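Local coordinates for cytokinesis protein 2 (Saccharomyces cerevisiae, PDB 4WPE) that mediates the cytoskeletal rearrangements required for cytokinesis in budding yeast, its F-BAR domain forming an elongated helical dimer, at residues 117-120 against 121-124; 29-32 against 33-37; 181-184 against 185-188; 161-164 against 165-169; 240-243 against 244-248. All coordinates share one frame; numbering follows the deposited sequence.

Interaction 1 (117-120 against 121-124); sequences NLQA and RYTT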
loop_
_atom_site.group_PDB
_atom_site.type_symbol
_atom_site.label_atom_id
_atom_site.label_comp_id
_atom_site.label_asym_id
_atom_site.label_seq_id
_atom_site.Cartn_x
_atom_site.Cartn_y
_atom_site.Cartn_z
ATOM N N ASN A 117 -7.720 -18.657 24.376
ATOM C CA ASN A 117 -8.762 -19.512 24.933
ATOM C C ASN A 117 -8.525 -20.985 24.624
ATOM O O ASN A 117 -8.830 -21.850 25.441
ATOM C CB ASN A 117 -10.130 -19.072 24.414
ATOM C CG ASN A 117 -10.536 -17.714 24.947
ATOM O OD1 ASN A 117 -10.137 -17.327 26.045
ATOM N ND2 ASN A 117 -11.335 -16.983 24.176
ATOM N N LEU A 118 -7.986 -21.267 23.441
ATOM C CA LEU A 118 -7.587 -22.626 23.100
ATOM C C LEU A 118 -6.520 -23.101 24.074
ATOM O O LEU A 118 -6.594 -24.213 24.597
ATOM C CB LEU A 118 -7.063 -22.707 21.667
ATOM C CG LEU A 118 -8.090 -22.811 20.542
ATOM C CD1 LEU A 118 -7.426 -23.353 19.287
ATOM C CD2 LEU A 118 -9.262 -23.685 20.954
ATOM N N GLN A 119 -5.535 -22.240 24.313
ATOM C CA GLN A 119 -4.457 -22.526 25.252
ATOM C C GLN A 119 -4.991 -22.841 26.650
ATOM O O GLN A 119 -4.514 -23.762 27.311
ATOM C CB GLN A 119 -3.487 -21.345 25.316
ATOM C CG GLN A 119 -2.382 -21.496 26.346
ATOM C CD GLN A 119 -1.503 -22.700 26.084
ATOM O OE1 GLN A 119 -1.191 -23.015 24.936
ATOM N NE2 GLN A 119 -1.098 -23.382 27.150
ATOM N N ALA A 120 -5.984 -22.076 27.094
ATOM C CA ALA A 120 -6.566 -22.288 28.413
ATOM C C ALA A 120 -7.216 -23.664 28.505
ATOM O O ALA A 120 -7.026 -24.383 29.486
ATOM C CB ALA A 120 -7.580 -21.200 28.730
ATOM N N ARG A 121 -7.977 -24.030 27.479
ATOM C CA ARG A 121 -8.646 -25.325 27.463
ATOM C C ARG A 121 -7.627 -26.452 27.380
ATOM O O ARG A 121 -7.766 -27.476 28.051
ATOM C CB ARG A 121 -9.627 -25.427 26.294
ATOM C CG ARG A 121 -10.306 -26.784 26.206
ATOM C CD ARG A 121 -11.329 -26.864 25.086
ATOM N NE ARG A 121 -12.147 -28.067 25.210
ATOM C CZ ARG A 121 -13.039 -28.466 24.308
ATOM N NH1 ARG A 121 -13.229 -27.758 23.205
ATOM N NH2 ARG A 121 -13.739 -29.577 24.510
ATOM N N TYR A 122 -6.603 -26.259 26.554
ATOM C CA TYR A 122 -5.562 -27.265 26.388
ATOM C C TYR A 122 -4.839 -27.543 27.702
ATOM O O TYR A 122 -4.551 -28.695 28.027
ATOM C CB TYR A 122 -4.551 -26.836 25.323
ATOM C CG TYR A 122 -3.309 -27.695 25.325
ATOM C CD1 TYR A 122 -3.319 -28.958 24.748
ATOM C CD2 TYR A 122 -2.135 -27.256 25.921
ATOM C CE1 TYR A 122 -2.190 -29.756 24.755
ATOM C CE2 TYR A 122 -1.001 -28.049 25.935
ATOM C CZ TYR A 122 -1.035 -29.297 25.349
ATOM O OH TYR A 122 0.092 -30.090 25.356
ATOM N N THR A 123 -4.540 -26.482 28.444
ATOM C CA THR A 123 -3.864 -26.606 29.731
ATOM C C THR A 123 -4.691 -27.443 30.706
ATOM O O THR A 123 -4.163 -28.327 31.380
ATOM C CB THR A 123 -3.574 -25.219 30.343
ATOM O OG1 THR A 123 -2.548 -24.570 29.581
ATOM C CG2 THR A 123 -3.110 -25.349 31.786
ATOM N N THR A 124 -5.991 -27.169 30.758
ATOM C CA THR A 124 -6.905 -27.917 31.613
ATOM C C THR A 124 -6.985 -29.387 31.201
ATOM O O THR A 124 -6.938 -30.281 32.048
ATOM C CB THR A 124 -8.315 -27.307 31.587
ATOM O OG1 THR A 124 -8.266 -25.973 32.106
ATOM C CG2 THR A 124 -9.271 -28.134 32.425
#
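The ring of Tyr122 receives the amide of Gln119 at its edge, NE2 lying near the ring plane and 4.2 Å from CD2, with the amide and ring planes 66° apart. Both residues belong to one turn of helix 76-162, a long helix of the F-BAR helical bundle, and they sit three positions apart on the flank turned toward helix 21-35. The ring packs on Ile30, Ser31 and Ile34 of that helix, while Met222 of helix 170-259 also touches it. The Gln119 chain leaves with CG trans to the backbone N (chi1 176°) and then bends at chi2, which swings the amide forward along the helix toward its next turn. There NE2 comes within 3.1 Å of Thr123 OG1. Leu118 and Arg121 face helix 170-259, where the guanidinium of Arg121 makes salt bridges with Glu218 and Glu221. The main-chain ladder is regular: Tyr122 N reaches Leu118 O at 2.8 Å, Arg121 N reaches Asn117 O at 3.1 Å, and Thr124 N bonds to Ala120 O. One rung is doubled, because the hydroxyl of Thr123 sits beside its own backbone N and turns back to the same carbonyl. Gln119 O therefore accepts two bonds from opposite faces of its plane, from Thr123 N at 2.9 Å and from Thr123 OG1 at 3.1 Å.

Interaction 2 (29-32 against 33-37); sequences HISQ and GIRSC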
loop_
_atom_site.group_PDB
_atom_site.type_symbol
_atom_site.label_atom_id
_atom_site.label_comp_id
_atom_site.label_asym_id
_atom_site.label_seq_id
_atom_site.Cartn_x
_atom_site.Cartn_y
_atom_site.Cartn_z
ATOM N N HIS A 29 0.525 -32.476 19.099
ATOM C CA HIS A 29 -0.001 -31.888 17.873
ATOM C C HIS A 29 -0.883 -30.665 18.137
ATOM O O HIS A 29 -0.740 -29.634 17.476
ATOM C CB HIS A 29 -0.791 -32.928 17.078
ATOM C CG HIS A 29 -1.321 -32.419 15.780
ATOM N ND1 HIS A 29 -0.525 -31.750 14.856
ATOM C CD2 HIS A 29 -2.554 -32.461 15.229
ATOM C CE1 HIS A 29 -1.249 -31.418 13.817
ATOM N NE2 HIS A 29 -2.494 -31.838 14.011
ATOM N N ILE A 30 -1.797 -30.789 19.095
ATOM C CA ILE A 30 -2.695 -29.694 19.440
ATOM C C ILE A 30 -1.904 -28.513 20.004
ATOM O O ILE A 30 -2.179 -27.356 19.681
ATOM C CB ILE A 30 -3.779 -30.148 20.452
ATOM C CG1 ILE A 30 -4.998 -30.709 19.715
ATOM C CG2 ILE A 30 -4.227 -28.997 21.341
ATOM C CD1 ILE A 30 -4.792 -32.078 19.105
ATOM N N SER A 31 -0.904 -28.819 20.825
ATOM C CA SER A 31 -0.076 -27.797 21.457
ATOM C C SER A 31 0.745 -27.008 20.441
ATOM O O SER A 31 0.868 -25.788 20.543
ATOM C CB SER A 31 0.855 -28.436 22.490
ATOM O OG SER A 31 1.953 -27.590 22.781
ATOM N N GLN A 32 1.309 -27.706 19.461
ATOM C CA GLN A 32 2.134 -27.044 18.460
ATOM C C GLN A 32 1.257 -26.227 17.519
ATOM O O GLN A 32 1.712 -25.250 16.922
ATOM C CB GLN A 32 2.968 -28.061 17.675
ATOM C CG GLN A 32 2.296 -28.607 16.422
ATOM C CD GLN A 32 3.292 -29.172 15.424
ATOM O OE1 GLN A 32 4.493 -29.237 15.696
ATOM N NE2 GLN A 32 2.800 -29.574 14.257
ATOM N N GLY A 33 -0.005 -26.628 17.399
ATOM C CA GLY A 33 -0.950 -25.932 16.549
ATOM C C GLY A 33 -1.384 -24.625 17.180
ATOM O O GLY A 33 -1.755 -23.674 16.490
ATOM N N ILE A 34 -1.334 -24.581 18.504
ATOM C CA ILE A 34 -1.700 -23.379 19.236
ATOM C C ILE A 34 -0.622 -22.307 19.073
ATOM O O ILE A 34 -0.928 -21.143 18.815
ATOM C CB ILE A 34 -1.932 -23.691 20.725
ATOM C CG1 ILE A 34 -3.225 -24.489 20.886
ATOM C CG2 ILE A 34 -2.027 -22.414 21.540
ATOM C CD1 ILE A 34 -3.394 -25.095 22.251
ATOM N N ARG A 35 0.641 -22.708 19.207
ATOM C CA ARG A 35 1.761 -21.792 19.007
ATOM C C ARG A 35 1.843 -21.351 17.553
ATOM O O ARG A 35 2.305 -20.253 17.251
ATOM C CB ARG A 35 3.083 -22.442 19.425
ATOM C CG ARG A 35 3.163 -22.815 20.892
ATOM C CD ARG A 35 4.237 -23.866 21.129
ATOM N NE ARG A 35 4.367 -24.205 22.544
ATOM C CZ ARG A 35 5.448 -24.758 23.084
ATOM N NH1 ARG A 35 6.500 -25.042 22.328
ATOM N NH2 ARG A 35 5.475 -25.031 24.382
ATOM N N SER A 36 1.387 -22.219 16.657
ATOM C CA SER A 36 1.410 -21.942 15.228
ATOM C C SER A 36 0.467 -20.794 14.869
ATOM O O SER A 36 0.617 -20.162 13.823
ATOM C CB SER A 36 1.042 -23.201 14.442
ATOM O OG SER A 36 0.830 -22.909 13.073
ATOM N N CYS A 37 -0.503 -20.527 15.739
ATOM C CA CYS A 37 -1.421 -19.411 15.538
ATOM C C CYS A 37 -0.689 -18.079 15.642
ATOM O O CYS A 37 -1.056 -17.106 14.983
ATOM C CB CYS A 37 -2.568 -19.456 16.552
ATOM S SG CYS A 37 -3.785 -20.766 16.280
#
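In Ile34 the branch CG1 stands opposite the carbonyl carbon and beside the backbone N (chi1 -71°), and chi2 extends CD1 back along the helix toward Ile30. The methyl CG2 of Ile30, trans to its own N, meets this CD1 at 4.1 Å. This i to i+4 contact lies on helix 21-35 of the F-BAR domain, on the face that packs against helix 76-162 through Tyr122 and Gln119. On the way, CG1 of Ile34 lies 3.3 Å from Ile30 O. Ser31 and Arg35 pair more loosely: the hydroxyl OG of Ser31 lies over one face of the guanidinium, 4.2 Å from Arg35 NE, while the extended arginine chain runs past Ser31 O.

The backbone of this turn is held by rather bent bonds. Gly33 N gives 3.1 Å to His29 O with an N-H...O angle of 137°, and it has a second, weak bond to Ile30 O. Ile34 N is likewise shared, weakly, between Ile30 O and Ser31 O. Arg35 N points straighter at Ser31 O, but that bond is long and weak at 3.4 Å.

Another side of the helix meets the second subunit of the dimer, where the His29 ring stacks on Phe271 of that subunit and Ser36 OG is hydrogen-bonded to its Asp74. The same serine turns its methylene inward, CB of Ser36 lying 3.3 Å from Gln32 O.

Interaction 3 (181-184 against 185-188); sequences LKWE and SNSQ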
loop_
_atom_site.group_PDB
_atom_site.type_symbol
_atom_site.label_atom_id
_atom_site.label_comp_id
_atom_site.label_asym_id
_atom_site.label_seq_id
_atom_site.Cartn_x
_atom_site.Cartn_y
_atom_site.Cartn_z
ATOM N N LEU A 181 3.636 -68.081 62.793
ATOM C CA LEU A 181 2.271 -67.592 62.635
ATOM C C LEU A 181 2.271 -66.119 62.209
ATOM O O LEU A 181 1.397 -65.683 61.458
ATOM C CB LEU A 181 1.481 -67.787 63.938
ATOM C CG LEU A 181 -0.035 -68.048 63.905
ATOM C CD1 LEU A 181 -0.575 -68.178 65.322
ATOM C CD2 LEU A 181 -0.835 -66.993 63.136
ATOM N N LYS A 182 3.252 -65.356 62.688
ATOM C CA LYS A 182 3.378 -63.955 62.307
ATOM C C LYS A 182 3.518 -63.816 60.797
ATOM O O LYS A 182 2.902 -62.941 60.184
ATOM C CB LYS A 182 4.579 -63.303 62.998
ATOM C CG LYS A 182 4.863 -61.884 62.508
ATOM C CD LYS A 182 6.153 -61.328 63.093
ATOM C CE LYS A 182 6.500 -59.982 62.469
ATOM N NZ LYS A 182 7.855 -59.516 62.880
ATOM N N TRP A 183 4.322 -64.692 60.201
ATOM C CA TRP A 183 4.577 -64.630 58.767
ATOM C C TRP A 183 3.594 -65.485 57.979
ATOM O O TRP A 183 3.510 -65.382 56.754
ATOM C CB TRP A 183 6.019 -65.038 58.472
ATOM C CG TRP A 183 6.953 -63.943 58.840
ATOM C CD1 TRP A 183 7.727 -63.864 59.957
ATOM C CD2 TRP A 183 7.172 -62.733 58.110
ATOM N NE1 TRP A 183 8.435 -62.686 59.959
ATOM C CE2 TRP A 183 8.109 -61.972 58.834
ATOM C CE3 TRP A 183 6.673 -62.222 56.907
ATOM C CZ2 TRP A 183 8.562 -60.730 58.396
ATOM C CZ3 TRP A 183 7.121 -60.988 56.473
ATOM C CH2 TRP A 183 8.056 -60.257 57.215
ATOM N N GLU A 184 2.850 -66.323 58.689
ATOM C CA GLU A 184 1.679 -66.966 58.115
ATOM C C GLU A 184 0.609 -65.896 57.928
ATOM O O GLU A 184 -0.034 -65.811 56.882
ATOM C CB GLU A 184 1.176 -68.092 59.017
ATOM C CG GLU A 184 0.031 -68.906 58.445
ATOM C CD GLU A 184 -0.480 -69.941 59.430
ATOM O OE1 GLU A 184 -0.446 -71.147 59.107
ATOM O OE2 GLU A 184 -0.910 -69.545 60.534
ATOM N N SER A 185 0.445 -65.066 58.954
ATOM C CA SER A 185 -0.514 -63.971 58.927
ATOM C C SER A 185 -0.163 -62.974 57.835
ATOM O O SER A 185 -1.021 -62.569 57.051
ATOM C CB SER A 185 -0.564 -63.264 60.283
ATOM O OG SER A 185 -1.062 -64.124 61.292
ATOM N N ASN A 186 1.108 -62.584 57.794
ATOM C CA ASN A 186 1.597 -61.636 56.802
ATOM C C ASN A 186 1.353 -62.122 55.377
ATOM O O ASN A 186 0.893 -61.363 54.526
ATOM C CB ASN A 186 3.086 -61.372 57.023
ATOM C CG ASN A 186 3.339 -60.371 58.132
ATOM O OD1 ASN A 186 2.402 -59.881 58.766
ATOM N ND2 ASN A 186 4.609 -60.076 58.387
ATOM N N SER A 187 1.647 -63.393 55.125
ATOM C CA SER A 187 1.425 -63.975 53.806
ATOM C C SER A 187 -0.049 -63.929 53.419
ATOM O O SER A 187 -0.385 -63.662 52.268
ATOM C CB SER A 187 1.930 -65.418 53.762
ATOM O OG SER A 187 3.330 -65.468 53.960
ATOM N N GLN A 188 -0.922 -64.188 54.388
ATOM C CA GLN A 188 -2.360 -64.206 54.144
ATOM C C GLN A 188 -2.899 -62.813 53.853
ATOM O O GLN A 188 -3.684 -62.628 52.923
ATOM C CB GLN A 188 -3.095 -64.807 55.341
ATOM C CG GLN A 188 -2.871 -66.297 55.524
ATOM C CD GLN A 188 -3.474 -66.827 56.813
ATOM O OE1 GLN A 188 -4.165 -66.106 57.533
ATOM N NE2 GLN A 188 -3.208 -68.094 57.114
#
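This turn belongs to helix 170-259 in the outer arm of the F-BAR domain, within a predicted coiled coil, where the helix runs alongside helix 76-162. Its distinctive feature is an amide set over an indole. ND2 of Asn186 stands 3.2 Å above one face of the Trp183 ring, offset toward the rim, with CE3 and CZ3 of Trp183 the nearest ring atoms to ND2 at 3.3 Å. The two planes are 88° apart, so the amide is upright on the indole instead of stacked flat. Asn186 CG stands opposite its carbonyl carbon (chi1 -81°), which tips the amide back toward Trp183, one turn earlier. The indole also makes a cation-pi contact with Arg156 and packs on Ala153 and Leu160, all of helix 76-162. With an alanine at Trp183 the amide of Asn186 would probably be freer to turn and Arg156 would be left without its aromatic partner.

Two serines double backbone rungs. Ser185 OG and Ser185 N approach Leu181 O from opposite faces of its plane, at 2.9 and 2.7 Å. Ser187 OG meets Trp183 O nearly end-on at 2.8 Å, whereas Ser187 N sits well above the plane of that carbonyl. Glu184 and Gln188 lie side by side, the amide NE2 of Gln188 3.6 Å from CG of Glu184. With Trp183 facing the partner helix, the arrangement belongs to the antiparallel pairing of helices 76-162 and 170-259 in the F-BAR arm, consistent with the predicted coiled coil.

Interaction 4 (161-164 against 165-169); sequences QLNE and NNMIG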
loop_
_atom_site.group_PDB
_atom_site.type_symbol
_atom_site.label_atom_id
_atom_site.label_comp_id
_atom_site.label_asym_id
_atom_site.label_seq_id
_atom_site.Cartn_x
_atom_site.Cartn_y
_atom_site.Cartn_z
ATOM N N GLN A 161 9.368 -72.716 58.773
ATOM C CA GLN A 161 8.789 -74.030 59.021
ATOM C C GLN A 161 9.796 -75.134 58.725
ATOM O O GLN A 161 9.729 -76.213 59.311
ATOM C CB GLN A 161 7.510 -74.227 58.205
ATOM C CG GLN A 161 7.717 -74.327 56.718
ATOM C CD GLN A 161 6.413 -74.524 55.983
ATOM O OE1 GLN A 161 5.345 -74.537 56.594
ATOM N NE2 GLN A 161 6.488 -74.678 54.666
ATOM N N LEU A 162 10.737 -74.858 57.830
ATOM C CA LEU A 162 11.825 -75.791 57.572
ATOM C C LEU A 162 12.788 -75.779 58.753
ATOM O O LEU A 162 13.539 -76.731 58.985
ATOM C CB LEU A 162 12.553 -75.430 56.276
ATOM C CG LEU A 162 13.631 -76.408 55.802
ATOM C CD1 LEU A 162 13.084 -77.831 55.738
ATOM C CD2 LEU A 162 14.198 -75.976 54.453
ATOM N N ASN A 163 12.740 -74.687 59.504
ATOM C CA ASN A 163 13.642 -74.464 60.622
ATOM C C ASN A 163 13.101 -75.029 61.934
ATOM O O ASN A 163 13.816 -75.108 62.934
ATOM C CB ASN A 163 13.907 -72.966 60.765
ATOM C CG ASN A 163 14.990 -72.658 61.768
ATOM O OD1 ASN A 163 14.710 -72.420 62.940
ATOM N ND2 ASN A 163 16.235 -72.654 61.313
ATOM N N GLU A 164 11.836 -75.434 61.910
ATOM C CA GLU A 164 11.111 -75.799 63.121
ATOM C C GLU A 164 11.756 -76.959 63.874
ATOM O O GLU A 164 11.670 -77.035 65.100
ATOM C CB GLU A 164 9.659 -76.141 62.769
ATOM C CG GLU A 164 8.744 -76.334 63.965
ATOM C CD GLU A 164 7.278 -76.365 63.575
ATOM O OE1 GLU A 164 6.984 -76.531 62.372
ATOM O OE2 GLU A 164 6.420 -76.221 64.471
ATOM N N ASN A 165 12.423 -77.847 63.143
ATOM C CA ASN A 165 12.996 -79.048 63.740
ATOM C C ASN A 165 14.363 -78.841 64.385
ATOM O O ASN A 165 14.846 -79.709 65.115
ATOM C CB ASN A 165 13.098 -80.152 62.688
ATOM C CG ASN A 165 11.784 -80.871 62.477
ATOM O OD1 ASN A 165 11.064 -81.162 63.433
ATOM N ND2 ASN A 165 11.459 -81.157 61.223
ATOM N N ASN A 166 14.984 -77.697 64.119
ATOM C CA ASN A 166 16.315 -77.419 64.651
ATOM C C ASN A 166 16.265 -76.624 65.952
ATOM O O ASN A 166 17.279 -76.095 66.406
ATOM C CB ASN A 166 17.155 -76.663 63.620
ATOM C CG ASN A 166 17.089 -77.286 62.242
ATOM O OD1 ASN A 166 17.028 -78.509 62.099
ATOM N ND2 ASN A 166 17.098 -76.443 61.213
HETATM N N MSE A 167 15.081 -76.538 66.550
HETATM C CA MSE A 167 14.904 -75.748 67.762
HETATM C C MSE A 167 15.069 -76.611 69.006
HETATM O O MSE A 167 14.412 -77.644 69.146
HETATM C CB MSE A 167 13.533 -75.069 67.762
HETATM C CG MSE A 167 13.302 -74.114 66.594
HETATM SE SE MSE A 167 14.406 -72.500 66.659
HETATM C CE MSE A 167 15.937 -73.120 65.639
ATOM N N ILE A 168 15.941 -76.172 69.910
ATOM C CA ILE A 168 16.304 -76.969 71.075
ATOM C C ILE A 168 15.532 -76.568 72.334
ATOM O O ILE A 168 14.752 -77.358 72.868
ATOM C CB ILE A 168 17.817 -76.871 71.359
ATOM C CG1 ILE A 168 18.620 -77.417 70.174
ATOM C CG2 ILE A 168 18.175 -77.640 72.616
ATOM C CD1 ILE A 168 18.106 -78.741 69.639
ATOM N N GLY A 169 15.750 -75.344 72.805
ATOM C CA GLY A 169 15.120 -74.876 74.028
ATOM C C GLY A 169 13.621 -74.671 73.909
ATOM O O GLY A 169 13.070 -74.678 72.812
#
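Met167, present as selenomethionine, bends back over the turn formed by Asn163 and Glu164. Its CB lies 3.8 Å from Glu164 O, and CG has two carbonyl oxygens to one side, Glu164 O at 3.7 Å and Asn163 O at 3.8 Å. Bends at chi2 (-68°) and chi3 then carry SE and the methyl CE across the side chain of Asn163, at about a right angle; CE is also 4.0 Å from Asn163 O. The turn itself is closed by Asn166 N, which bonds to Asn163 O at 3.1 Å with an N-H...O angle of 158°, though the donor stands well above the carbonyl plane. A glycine in place of Asn163 would take away the group lying against SE and CE, and the end of Met167 would probably be less firmly placed. Glu164 takes part through its carbonyl O. The residues make the hairpin at the far tip of the F-BAR arm, where the chain leaves helix 76-162 and reverses through a loop to Gly169, the N-cap of helix 170-259; Asn163 and Met167 both rest on Asn176 of that second helix, and Met167 also on Val173.

Interaction 5 (240-243 against 244-248); sequences SSME and TYILE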
loop_
_atom_site.group_PDB
_atom_site.type_symbol
_atom_site.label_atom_id
_atom_site.label_comp_id
_atom_site.label_asym_id
_atom_site.label_seq_id
_atom_site.Cartn_x
_atom_site.Cartn_y
_atom_site.Cartn_z
ATOM N N SER A 240 -11.786 -8.959 2.597
ATOM C CA SER A 240 -11.554 -7.555 2.923
ATOM C C SER A 240 -10.515 -6.945 1.992
ATOM O O SER A 240 -10.674 -5.820 1.522
ATOM C CB SER A 240 -11.104 -7.407 4.376
ATOM O OG SER A 240 -12.198 -7.557 5.265
ATOM N N SER A 241 -9.454 -7.698 1.730
ATOM C CA SER A 241 -8.418 -7.259 0.808
ATOM C C SER A 241 -8.975 -7.199 -0.608
ATOM O O SER A 241 -8.708 -6.257 -1.353
ATOM C CB SER A 241 -7.211 -8.192 0.872
ATOM O OG SER A 241 -6.652 -8.209 2.175
HETATM N N MSE A 242 -9.764 -8.209 -0.965
HETATM C CA MSE A 242 -10.380 -8.291 -2.286
HETATM C C MSE A 242 -11.243 -7.073 -2.589
HETATM O O MSE A 242 -11.245 -6.566 -3.709
HETATM C CB MSE A 242 -11.228 -9.558 -2.404
HETATM C CG MSE A 242 -11.902 -9.722 -3.751
HETATM SE SE MSE A 242 -10.605 -9.963 -5.182
HETATM C CE MSE A 242 -10.336 -11.886 -5.008
ATOM N N GLU A 243 -11.980 -6.611 -1.585
ATOM C CA GLU A 243 -12.880 -5.481 -1.761
ATOM C C GLU A 243 -12.103 -4.227 -2.130
ATOM O O GLU A 243 -12.567 -3.415 -2.930
ATOM C CB GLU A 243 -13.706 -5.248 -0.496
ATOM C CG GLU A 243 -14.907 -6.173 -0.371
ATOM C CD GLU A 243 -15.576 -6.083 0.986
ATOM O OE1 GLU A 243 -14.895 -5.703 1.962
ATOM O OE2 GLU A 243 -16.784 -6.390 1.078
ATOM N N THR A 244 -10.912 -4.083 -1.560
ATOM C CA THR A 244 -10.058 -2.945 -1.877
ATOM C C THR A 244 -9.563 -2.997 -3.317
ATOM O O THR A 244 -9.688 -2.026 -4.060
ATOM C CB THR A 244 -8.843 -2.876 -0.944
ATOM O OG1 THR A 244 -9.289 -2.799 0.414
ATOM C CG2 THR A 244 -7.995 -1.653 -1.270
ATOM N N TYR A 245 -9.006 -4.139 -3.704
ATOM C CA TYR A 245 -8.423 -4.309 -5.031
ATOM C C TYR A 245 -9.470 -4.133 -6.128
ATOM O O TYR A 245 -9.182 -3.586 -7.192
ATOM C CB TYR A 245 -7.761 -5.686 -5.146
ATOM C CG TYR A 245 -6.771 -5.989 -4.037
ATOM C CD1 TYR A 245 -5.983 -4.986 -3.487
ATOM C CD2 TYR A 245 -6.632 -7.280 -3.534
ATOM C CE1 TYR A 245 -5.079 -5.258 -2.471
ATOM C CE2 TYR A 245 -5.733 -7.562 -2.518
ATOM C CZ TYR A 245 -4.959 -6.546 -1.991
ATOM O OH TYR A 245 -4.064 -6.817 -0.982
ATOM N N ILE A 246 -10.689 -4.593 -5.864
ATOM C CA ILE A 246 -11.776 -4.456 -6.824
ATOM C C ILE A 246 -12.207 -2.993 -6.912
ATOM O O ILE A 246 -12.537 -2.494 -7.990
ATOM C CB ILE A 246 -12.971 -5.359 -6.452
ATOM C CG1 ILE A 246 -12.771 -6.754 -7.044
ATOM C CG2 ILE A 246 -14.273 -4.792 -6.973
ATOM C CD1 ILE A 246 -13.602 -7.824 -6.386
ATOM N N LEU A 247 -12.174 -2.300 -5.778
ATOM C CA LEU A 247 -12.473 -0.872 -5.750
ATOM C C LEU A 247 -11.406 -0.071 -6.488
ATOM O O LEU A 247 -11.724 0.800 -7.300
ATOM C CB LEU A 247 -12.598 -0.372 -4.308
ATOM C CG LEU A 247 -12.612 1.147 -4.106
ATOM C CD1 LEU A 247 -13.678 1.536 -3.097
ATOM C CD2 LEU A 247 -11.246 1.655 -3.651
ATOM N N GLU A 248 -10.143 -0.367 -6.195
ATOM C CA GLU A 248 -9.024 0.355 -6.794
ATOM C C GLU A 248 -9.020 0.212 -8.311
ATOM O O GLU A 248 -8.594 1.117 -9.028
ATOM C CB GLU A 248 -7.694 -0.132 -6.212
ATOM C CG GLU A 248 -7.520 0.194 -4.735
ATOM C CD GLU A 248 -6.188 -0.269 -4.174
ATOM O OE1 GLU A 248 -6.023 -1.489 -3.939
ATOM O OE2 GLU A 248 -5.308 0.589 -3.959
#
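The carbonyl of Ser241 lies beneath the ring of Tyr245, its O 3.1 Å from the ring plane and offset toward the rim, in one turn of helix 170-259 of the F-BAR bundle. CD2 of Tyr245 is the nearest ring atom to this oxygen, at 3.2 Å, and CB of Ser241 touches the farther end of the ring at CE2, 3.8 Å away. The ring reaches back over the preceding turn because CG of Tyr245 stands beside its own backbone N (chi1 -53°). The same oxygen is the acceptor of Tyr245 N, a nearly straight bond of 3.2 Å lying in the carbonyl plane, so the oxygen that takes the main-chain bond is also covered by the ring; Thr244 N adds a weak bond to it.

On the neighbouring flank, Met242, present as selenomethionine, bends at chi2 and chi3, and its CG and SE meet CD1 of Ile246, the two side chains crossing at a slant, with CG 3.7 Å from CD1. The backbone bond from Ile246 N to Met242 O joins the same two residues.

Farther out, Ser241 OG is held by Phe237 O of the previous turn, and Arg47 of helix 37-71 packs on Ser241 and Tyr245. Glu248 is fixed by a salt bridge to Arg92 and a hydrogen bond to His96, both on helix 76-162. Arg92 of the second subunit packs on Tyr245, and Tyr245 of that subunit packs on Glu248, which places the turn at the dimer interface. Within the chain, OE1 of Glu248 meets the Tyr245 ring at its edge, in the ring plane.

Interactions 1 and 2 are two faces of one interface near the middle of the chain, their centres about 11 Å apart: Tyr122 CD1 lies 3.5 Å from Ile30 CG2, and Tyr122 OH lies 3.4 Å from Ser31 CB. Interaction 5 is about 31 Å from interaction 2, centre to centre, and both border the second subunit. Interactions 3 and 4 mark the opposite, outer end, with centres about 18 Å apart and nearest atoms about 7 Å apart. Interaction 4 lies about 101 Å from interaction 5 between centres, so the two lie on opposite sides of the chain's centre, far apart along the elongated molecule. Helix 76-162 carries interaction 1 and leads into 4; helix 170-259 carries 3 and 5.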